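Side-chain contacts in 2-methyl-aconitate isomerase (PDB 5K87), which catalyses the cis-trans isomerization of 2-methyl-aconitate during propionate breakdown by the 2-methylcitrate cycle, abstracting a proton and rotating the substrate about its C2-C3 bond: residues A[197-202]-A[264-269]; A[335-340]-A[373-378]; A[257-262]-A[273-278]. The protein carries 1 engineered substitution. All blocks are in the same frame, centred on the assembly; numbering follows the deposited sequence. Where two conformers were deposited one is given.

Contact 1: residues A[197-202]-A[264-269]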
loop_
_atom_site.group_PDB
_atom_site.type_symbol
_atom_site.label_atom_id
_atom_site.label_comp_id
_atom_site.label_asym_id
_atom_site.label_seq_id
_atom_site.Cartn_x
_atom_site.Cartn_y
_atom_site.Cartn_z
ATOM N N MET A 197 7.317 -34.400 -5.975
ATOM C CA MET A 197 8.107 -33.287 -6.463
ATOM C C MET A 197 7.661 -32.924 -7.873
ATOM O O MET A 197 7.433 -31.757 -8.173
ATOM C CB MET A 197 9.601 -33.598 -6.422
ATOM C CG MET A 197 10.447 -32.468 -6.970
ATOM S SD MET A 197 12.171 -32.555 -6.454
ATOM C CE MET A 197 12.536 -34.281 -6.762
ATOM N N PHE A 198 7.516 -33.933 -8.730
ATOM C CA PHE A 198 7.046 -33.725 -10.094
ATOM C C PHE A 198 5.742 -34.481 -10.305
ATOM O O PHE A 198 5.758 -35.659 -10.655
ATOM C CB PHE A 198 8.109 -34.191 -11.092
ATOM C CG PHE A 198 9.393 -33.422 -10.996
ATOM C CD1 PHE A 198 9.460 -32.115 -11.451
ATOM C CD2 PHE A 198 10.527 -33.988 -10.429
ATOM C CE1 PHE A 198 10.632 -31.391 -11.359
ATOM C CE2 PHE A 198 11.707 -33.266 -10.329
ATOM C CZ PHE A 198 11.756 -31.961 -10.792
ATOM N N PRO A 199 4.600 -33.809 -10.084
ATOM C CA PRO A 199 3.302 -34.497 -10.134
ATOM C C PRO A 199 3.008 -35.207 -11.458
ATOM O O PRO A 199 2.301 -36.214 -11.444
ATOM C CB PRO A 199 2.286 -33.376 -9.874
ATOM C CG PRO A 199 3.033 -32.104 -10.067
ATOM C CD PRO A 199 4.459 -32.390 -9.716
ATOM N N THR A 200 3.548 -34.716 -12.569
ATOM C CA THR A 200 3.358 -35.395 -13.853
ATOM C C THR A 200 4.326 -36.566 -14.037
ATOM O O THR A 200 4.184 -37.360 -14.969
ATOM C CB THR A 200 3.567 -34.445 -15.036
ATOM O OG1 THR A 200 4.954 -34.098 -15.119
ATOM C CG2 THR A 200 2.732 -33.187 -14.875
ATOM N N GLY A 201 5.325 -36.655 -13.167
ATOM C CA GLY A 201 6.348 -37.678 -13.281
ATOM C C GLY A 201 7.455 -37.319 -14.256
ATOM O O GLY A 201 8.395 -38.096 -14.446
ATOM N N ASN A 202 7.346 -36.142 -14.870
ATOM C CA ASN A 202 8.318 -35.685 -15.862
ATOM C C ASN A 202 9.023 -34.410 -15.418
ATOM O O ASN A 202 8.412 -33.546 -14.777
ATOM C CB ASN A 202 7.628 -35.429 -17.201
ATOM C CG ASN A 202 6.837 -36.626 -17.683
ATOM O OD1 ASN A 202 7.323 -37.756 -17.647
ATOM N ND2 ASN A 202 5.607 -36.386 -18.123
ATOM N N LEU A 264 -4.480 -28.080 -13.880
ATOM C CA LEU A 264 -5.205 -29.280 -14.272
ATOM C C LEU A 264 -4.223 -30.413 -14.575
ATOM O O LEU A 264 -4.405 -31.545 -14.122
ATOM C CB LEU A 264 -6.072 -28.983 -15.496
ATOM C CG LEU A 264 -7.063 -30.068 -15.924
ATOM C CD1 LEU A 264 -8.099 -30.274 -14.839
ATOM C CD2 LEU A 264 -7.729 -29.681 -17.228
ATOM N N ARG A 265 -3.174 -30.100 -15.329
ATOM C CA ARG A 265 -2.170 -31.096 -15.690
ATOM C C ARG A 265 -1.462 -31.666 -14.459
ATOM O O ARG A 265 -1.090 -32.845 -14.436
ATOM C CB ARG A 265 -1.154 -30.505 -16.674
ATOM C CG ARG A 265 -0.111 -31.491 -17.171
ATOM C CD ARG A 265 -0.733 -32.582 -18.031
ATOM N NE ARG A 265 0.227 -33.638 -18.336
ATOM C CZ ARG A 265 0.423 -34.707 -17.572
ATOM N NH1 ARG A 265 -0.276 -34.861 -16.456
ATOM N NH2 ARG A 265 1.319 -35.621 -17.921
ATOM N N MET A 266 -1.288 -30.841 -13.431
ATOM C CA MET A 266 -0.626 -31.271 -12.202
ATOM C C MET A 266 -1.538 -32.093 -11.310
ATOM O O MET A 266 -1.081 -32.738 -10.370
ATOM C CB MET A 266 -0.102 -30.062 -11.419
ATOM C CG MET A 266 1.045 -29.350 -12.102
ATOM S SD MET A 266 1.500 -27.788 -11.342
ATOM C CE MET A 266 2.424 -28.338 -9.919
ATOM N N GLY A 267 -2.832 -32.064 -11.600
ATOM C CA GLY A 267 -3.804 -32.763 -10.782
ATOM C C GLY A 267 -4.241 -31.971 -9.564
ATOM O O GLY A 267 -4.846 -32.517 -8.642
ATOM N N LEU A 268 -3.946 -30.674 -9.551
ATOM C CA LEU A 268 -4.363 -29.821 -8.443
ATOM C C LEU A 268 -5.845 -29.465 -8.506
ATOM O O LEU A 268 -6.470 -29.197 -7.483
ATOM C CB LEU A 268 -3.525 -28.544 -8.402
ATOM C CG LEU A 268 -2.052 -28.751 -8.054
ATOM C CD1 LEU A 268 -1.289 -27.462 -8.317
ATOM C CD2 LEU A 268 -1.899 -29.172 -6.608
ATOM N N ILE A 269 -6.390 -29.442 -9.715
ATOM C CA ILE A 269 -7.815 -29.224 -9.917
ATOM C C ILE A 269 -8.304 -30.286 -10.879
ATOM O O ILE A 269 -7.511 -30.873 -11.610
ATOM C CB ILE A 269 -8.123 -27.824 -10.499
ATOM C CG1 ILE A 269 -7.412 -27.622 -11.839
ATOM C CG2 ILE A 269 -7.741 -26.743 -9.502
ATOM C CD1 ILE A 269 -7.667 -26.265 -12.479
#
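Pro199 and Thr200, the two corner residues of a type I beta turn, press against Arg265 and Met266 at the end of a helix that finishes in a Schellman motif. The pairing is a worked example of a turn docked on a helix C-terminus mainly by packing of side chains. The turn is closed by Gly201 N bonding to Phe198 O, while Gly267, with positive phi, folds the chain back so that its N reaches Leu264 O. Pro199 and Met266 lie alongside one another and point the same way. The ring atom Pro199 CG touches Met266 CE at 3.8 Å, a meeting made possible by the bend at the last torsion of the methionine (chi3 77°), and Pro199 CB rests 3.5 Å from Met266 O. Thr200 meets Arg265 differently, crossing it at about a right angle. Its methyl CG2 sits over one face of the guanidinium, toward the rim, 3.8 Å from Arg265 NH1. Arg265 has two deposited conformers, so this cover applies to the one described. The other branch, Thr200 OG1, turns back on its own chain and accepts from Asn202 N (3.2 Å, 154°), forming an ST turn; OG1 also bonds Asp205 OD2, whose partner oxygen OD1 bonds Asn202 ND2. With an alanine here both branches disappear, and the loss would probably thin the cover over that guanidinium face, leaving only CB there from this residue, and leave Asn202 N without its acceptor and Asp205 without one of its partners. Around the contact, Met266 packs on Met219 of strand 213-221 and on Ile227 of strand 225-230, and Arg265 reaches Leu207 of strand 205-209, so the loop 197-202 lies against the end of helix 249-266 beside these strands.

Contact 2: residues A[335-340]-A[373-378]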
loop_
_atom_site.group_PDB
_atom_site.type_symbol
_atom_site.label_atom_id
_atom_site.label_comp_id
_atom_site.label_asym_id
_atom_site.label_seq_id
_atom_site.Cartn_x
_atom_site.Cartn_y
_atom_site.Cartn_z
ATOM N N ALA A 335 18.337 -27.564 -8.936
ATOM C CA ALA A 335 19.203 -28.637 -8.448
ATOM C C ALA A 335 18.924 -29.985 -9.116
ATOM O O ALA A 335 19.665 -30.956 -8.915
ATOM C CB ALA A 335 19.063 -28.771 -6.938
ATOM N N ILE A 336 17.847 -30.059 -9.884
ATOM C CA ILE A 336 17.500 -31.292 -10.582
ATOM C C ILE A 336 17.844 -31.165 -12.065
ATOM O O ILE A 336 17.174 -30.440 -12.806
ATOM C CB ILE A 336 16.007 -31.598 -10.448
ATOM C CG1 ILE A 336 15.578 -31.575 -8.979
ATOM C CG2 ILE A 336 15.691 -32.943 -11.082
ATOM C CD1 ILE A 336 16.265 -32.611 -8.127
ATOM N N PRO A 337 18.897 -31.873 -12.509
ATOM C CA PRO A 337 19.344 -31.734 -13.897
ATOM C C PRO A 337 18.230 -32.046 -14.889
ATOM O O PRO A 337 17.568 -33.074 -14.766
ATOM C CB PRO A 337 20.472 -32.762 -14.002
ATOM C CG PRO A 337 21.002 -32.850 -12.604
ATOM C CD PRO A 337 19.798 -32.733 -11.719
ATOM N N GLY A 338 18.003 -31.140 -15.831
ATOM C CA GLY A 338 17.005 -31.360 -16.859
ATOM C C GLY A 338 15.712 -30.571 -16.732
ATOM O O GLY A 338 14.952 -30.501 -17.690
ATOM N N THR A 339 15.421 -29.995 -15.566
ATOM C CA THR A 339 14.245 -29.120 -15.477
ATOM C C THR A 339 14.503 -27.863 -16.293
ATOM O O THR A 339 15.649 -27.538 -16.597
ATOM C CB THR A 339 13.911 -28.695 -14.032
ATOM O OG1 THR A 339 14.933 -27.824 -13.544
ATOM C CG2 THR A 339 13.749 -29.898 -13.115
ATOM N N LEU A 340 13.444 -27.142 -16.650
ATOM C CA LEU A 340 13.619 -25.904 -17.396
ATOM C C LEU A 340 14.430 -24.881 -16.606
ATOM O O LEU A 340 15.161 -24.082 -17.180
ATOM C CB LEU A 340 12.269 -25.303 -17.786
ATOM C CG LEU A 340 11.454 -26.065 -18.828
ATOM C CD1 LEU A 340 10.339 -25.174 -19.352
ATOM C CD2 LEU A 340 12.333 -26.558 -19.968
ATOM N N GLY A 373 18.493 -44.293 -6.808
ATOM C CA GLY A 373 18.412 -43.834 -8.182
ATOM C C GLY A 373 17.376 -42.753 -8.442
ATOM O O GLY A 373 17.017 -42.511 -9.593
ATOM N N GLU A 374 16.897 -42.103 -7.377
ATOM C CA GLU A 374 15.905 -41.038 -7.493
ATOM C C GLU A 374 16.346 -39.830 -6.675
ATOM O O GLU A 374 17.021 -39.968 -5.653
ATOM C CB GLU A 374 14.526 -41.510 -7.014
ATOM C CG GLU A 374 13.958 -42.686 -7.793
ATOM C CD GLU A 374 13.608 -42.322 -9.222
ATOM O OE1 GLU A 374 13.294 -41.141 -9.478
ATOM O OE2 GLU A 374 13.651 -43.218 -10.091
ATOM N N TRP A 375 15.961 -38.644 -7.128
ATOM C CA TRP A 375 16.331 -37.424 -6.428
ATOM C C TRP A 375 15.555 -37.212 -5.146
ATOM O O TRP A 375 14.338 -37.398 -5.098
ATOM C CB TRP A 375 16.118 -36.213 -7.323
ATOM C CG TRP A 375 17.124 -36.101 -8.383
ATOM C CD1 TRP A 375 16.914 -36.213 -9.723
ATOM C CD2 TRP A 375 18.523 -35.861 -8.210
ATOM N NE1 TRP A 375 18.094 -36.050 -10.397
ATOM C CE2 TRP A 375 19.099 -35.837 -9.494
ATOM C CE3 TRP A 375 19.344 -35.669 -7.096
ATOM C CZ2 TRP A 375 20.456 -35.621 -9.696
ATOM C CZ3 TRP A 375 20.691 -35.455 -7.295
ATOM C CH2 TRP A 375 21.237 -35.436 -8.588
ATOM N N THR A 376 16.278 -36.815 -4.108
ATOM C CA THR A 376 15.665 -36.299 -2.900
ATOM C C THR A 376 16.277 -34.931 -2.637
ATOM O O THR A 376 17.462 -34.704 -2.904
ATOM C CB THR A 376 15.939 -37.196 -1.693
ATOM O OG1 THR A 376 17.340 -37.186 -1.409
ATOM C CG2 THR A 376 15.487 -38.623 -1.970
ATOM N N VAL A 377 15.467 -34.009 -2.132
ATOM C CA VAL A 377 15.978 -32.705 -1.741
ATOM C C VAL A 377 15.856 -32.542 -0.238
ATOM O O VAL A 377 14.759 -32.494 0.318
ATOM C CB VAL A 377 15.283 -31.553 -2.480
ATOM C CG1 VAL A 377 15.813 -30.218 -1.982
ATOM C CG2 VAL A 377 15.516 -31.687 -3.976
ATOM N N ILE A 378 17.000 -32.484 0.419
ATOM C CA ILE A 378 17.060 -32.468 1.868
ATOM C C ILE A 378 16.544 -31.150 2.444
ATOM O O ILE A 378 15.813 -31.137 3.439
ATOM C CB ILE A 378 18.505 -32.720 2.331
ATOM C CG1 ILE A 378 18.947 -34.128 1.915
ATOM C CG2 ILE A 378 18.632 -32.535 3.835
ATOM C CD1 ILE A 378 20.390 -34.441 2.229
HETATM O O HOH W 1 17.713 -35.369 -13.224
#
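Trp375 reaches from its strand across to Ile336 and Pro337 at the start of a type II beta turn, and its atoms can be taken in order. CB already touches a methyl, Ile336 CD1, at 3.7 Å. With CG set beside the backbone N (chi1 -73°), the indole carries on past the isoleucine, the two side chains running in opposite directions. Ile336 CD1 lies over one face of the five-membered ring in a CH-pi contact, 3.6 Å from Trp375 CG, and touches Val377 CG2 more loosely. The next atom, Trp375 CD1, meets the other branch, Ile336 CG2, at 3.7 Å. Trp375 NE1 donates to a water at 2.9 Å, and this water in turn donates to Pro337 O, a bridge that satisfies the indole N-H and ties it to the turn. Farther out, Trp375 CZ2 touches Pro337 CD at 3.6 Å, the proline crossing the indole at about a right angle. The turn links helix 324-334 to helix 340-344, which Thr339 N-caps; Trp375, on strand 374-391, also rests on Ala368 and Gln370 of the adjacent strand 360-371.

Contact 3: residues A[257-262]-A[273-278]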
loop_
_atom_site.group_PDB
_atom_site.type_symbol
_atom_site.label_atom_id
_atom_site.label_comp_id
_atom_site.label_asym_id
_atom_site.label_seq_id
_atom_site.Cartn_x
_atom_site.Cartn_y
_atom_site.Cartn_z
ATOM N N THR A 257 -4.721 -18.335 -18.124
ATOM C CA THR A 257 -5.163 -19.528 -18.843
ATOM C C THR A 257 -4.095 -20.621 -18.792
ATOM O O THR A 257 -4.407 -21.790 -18.587
ATOM C CB THR A 257 -5.550 -19.216 -20.305
ATOM O OG1 THR A 257 -6.569 -18.206 -20.327
ATOM C CG2 THR A 257 -6.078 -20.470 -20.986
ATOM N N ILE A 258 -2.835 -20.235 -18.956
ATOM C CA ILE A 258 -1.739 -21.187 -18.872
ATOM C C ILE A 258 -1.650 -21.770 -17.455
ATOM O O ILE A 258 -1.482 -22.980 -17.285
ATOM C CB ILE A 258 -0.401 -20.569 -19.298
ATOM C CG1 ILE A 258 -0.481 -20.081 -20.750
ATOM C CG2 ILE A 258 0.698 -21.601 -19.167
ATOM C CD1 ILE A 258 0.678 -19.195 -21.172
ATOM N N ARG A 259 -1.785 -20.909 -16.445
ATOM C CA ARG A 259 -1.756 -21.348 -15.052
ATOM C C ARG A 259 -2.866 -22.369 -14.772
ATOM O O ARG A 259 -2.638 -23.383 -14.117
ATOM C CB ARG A 259 -1.868 -20.153 -14.100
ATOM C CG ARG A 259 -1.553 -20.487 -12.642
ATOM C CD ARG A 259 -1.899 -19.322 -11.703
ATOM N NE ARG A 259 -3.341 -19.171 -11.574
ATOM C CZ ARG A 259 -4.087 -19.809 -10.680
ATOM N NH1 ARG A 259 -3.550 -20.617 -9.773
ATOM N NH2 ARG A 259 -5.395 -19.621 -10.686
ATOM N N ALA A 260 -4.066 -22.097 -15.278
ATOM C CA ALA A 260 -5.195 -23.007 -15.100
ATOM C C ALA A 260 -4.921 -24.366 -15.735
ATOM O O ALA A 260 -5.173 -25.407 -15.136
ATOM C CB ALA A 260 -6.447 -22.399 -15.690
ATOM N N HIS A 261 -4.402 -24.352 -16.957
ATOM C CA HIS A 261 -4.097 -25.601 -17.635
ATOM C C HIS A 261 -2.974 -26.362 -16.944
ATOM O O HIS A 261 -2.999 -27.592 -16.878
ATOM C CB HIS A 261 -3.808 -25.355 -19.115
ATOM C CG HIS A 261 -5.049 -25.184 -19.930
ATOM N ND1 HIS A 261 -5.718 -23.983 -20.026
ATOM C CD2 HIS A 261 -5.775 -26.078 -20.642
ATOM C CE1 HIS A 261 -6.787 -24.138 -20.786
ATOM N NE2 HIS A 261 -6.843 -25.399 -21.173
ATOM N N GLY A 262 -2.007 -25.637 -16.391
ATOM C CA GLY A 262 -0.956 -26.265 -15.614
ATOM C C GLY A 262 -1.505 -26.898 -14.351
ATOM O O GLY A 262 -1.119 -28.006 -13.978
ATOM N N ASP A 273 -12.259 -24.818 -14.791
ATOM C CA ASP A 273 -12.921 -23.659 -14.199
ATOM C C ASP A 273 -12.577 -23.437 -12.733
ATOM O O ASP A 273 -12.831 -22.358 -12.201
ATOM C CB ASP A 273 -14.441 -23.801 -14.293
ATOM C CG ASP A 273 -14.976 -23.582 -15.683
ATOM O OD1 ASP A 273 -14.178 -23.413 -16.628
ATOM O OD2 ASP A 273 -16.217 -23.587 -15.826
ATOM N N GLU A 274 -12.026 -24.455 -12.076
ATOM C CA GLU A 274 -11.667 -24.347 -10.663
ATOM C C GLU A 274 -10.576 -23.306 -10.434
ATOM O O GLU A 274 -10.403 -22.811 -9.322
ATOM C CB GLU A 274 -11.185 -25.691 -10.124
ATOM C CG GLU A 274 -12.265 -26.734 -9.957
ATOM C CD GLU A 274 -11.720 -28.010 -9.341
ATOM O OE1 GLU A 274 -11.255 -27.957 -8.181
ATOM O OE2 GLU A 274 -11.734 -29.050 -10.027
ATOM N N ALA A 275 -9.837 -22.961 -11.484
ATOM C CA ALA A 275 -8.731 -22.026 -11.314
ATOM C C ALA A 275 -9.207 -20.633 -10.921
ATOM O O ALA A 275 -8.459 -19.873 -10.311
ATOM C CB ALA A 275 -7.879 -21.966 -12.567
ATOM N N ALA A 276 -10.452 -20.302 -11.255
ATOM C CA ALA A 276 -10.993 -18.993 -10.917
ATOM C C ALA A 276 -11.015 -18.753 -9.411
ATOM O O ALA A 276 -10.696 -17.661 -8.948
ATOM C CB ALA A 276 -12.389 -18.815 -11.509
ATOM N N SER A 277 -11.391 -19.776 -8.654
ATOM C CA SER A 277 -11.479 -19.644 -7.210
ATOM C C SER A 277 -10.160 -20.000 -6.529
ATOM O O SER A 277 -9.898 -19.554 -5.411
ATOM C CB SER A 277 -12.631 -20.495 -6.658
ATOM O OG SER A 277 -13.892 -19.936 -7.017
ATOM N N ARG A 278 -9.332 -20.784 -7.215
ATOM C CA ARG A 278 -8.061 -21.250 -6.665
ATOM C C ARG A 278 -6.933 -20.411 -7.271
ATOM O O ARG A 278 -6.222 -20.861 -8.170
ATOM C CB ARG A 278 -7.873 -22.732 -7.001
ATOM C CG ARG A 278 -6.705 -23.414 -6.303
ATOM C CD ARG A 278 -6.332 -24.718 -6.999
ATOM N NE ARG A 278 -5.242 -25.410 -6.319
ATOM C CZ ARG A 278 -5.410 -26.468 -5.531
ATOM N NH1 ARG A 278 -4.365 -27.033 -4.943
ATOM N NH2 ARG A 278 -6.624 -26.964 -5.339
#
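Ala260 and Ala275 meet methyl to methyl where the chain, having left helix 249-266, turns back and lays 273-277, a piece with helical backbone angles but without a regular helix's bonding, against it in this fold of the DAP epimerase clan. Here small side chains buy a close approach: Ala260 CB and Ala275 CB are 3.5 Å apart, tighter than usual for two carbons, and the two backbones come to 5.3 Å between Ala260 CA and Ala275 CA. Beside this close pair the contact turns polar. Arg259 leaves the helix with CG anti to its backbone N and bends at chi3 (72°), which carries the guanidinium across to the carbonyl of Arg278. NH2 donates to Arg278 O at 2.9 Å and 149°, and NH1 donates to the same oxygen at 3.1 Å and 139°. This end-on, two-nitrogen grip lies near the guanidinium plane and should restrain its rotation, while Glu256 makes a salt bridge with NE and Pro282 O takes a further bond from NH1. The buried charge thus has several partners, and the arginine side chain lies about 6 Å from that of the substrate-binding Lys283. The opposite character shows on the outside, where Ala276 and Ser277 point away from the helix and are exposed, and the side chain of Arg278, unlike its carbonyl, makes no close contact with the segment 257-262. The two bonds at that carbonyl are not equivalent: Arg259 NH1 approaches in the plane of the Arg278 carbonyl, whereas Arg259 NH2 comes in tilted from it.

How the contacts relate
From the N terminus, 197-202 comes first and is met by 264-269, so contact 1 closes a long loop of strands and helices. Contact 3 opens within that loop, at 257-262 on helix 249-266, and closes beyond it at 273-278; the two therefore cross and share the helix. They also touch, through Leu268 O and Arg278 NH2 and through Ile269 against Glu274. Contact 2 follows in series, closing the later loop from 335-340 to strand 374-391. It still meets contact 1, as Phe198 packs on Thr339 and Ile336, but not contact 3. The loop 197-202 thus lies between the helix end and the turn-and-strand pair of contact 2.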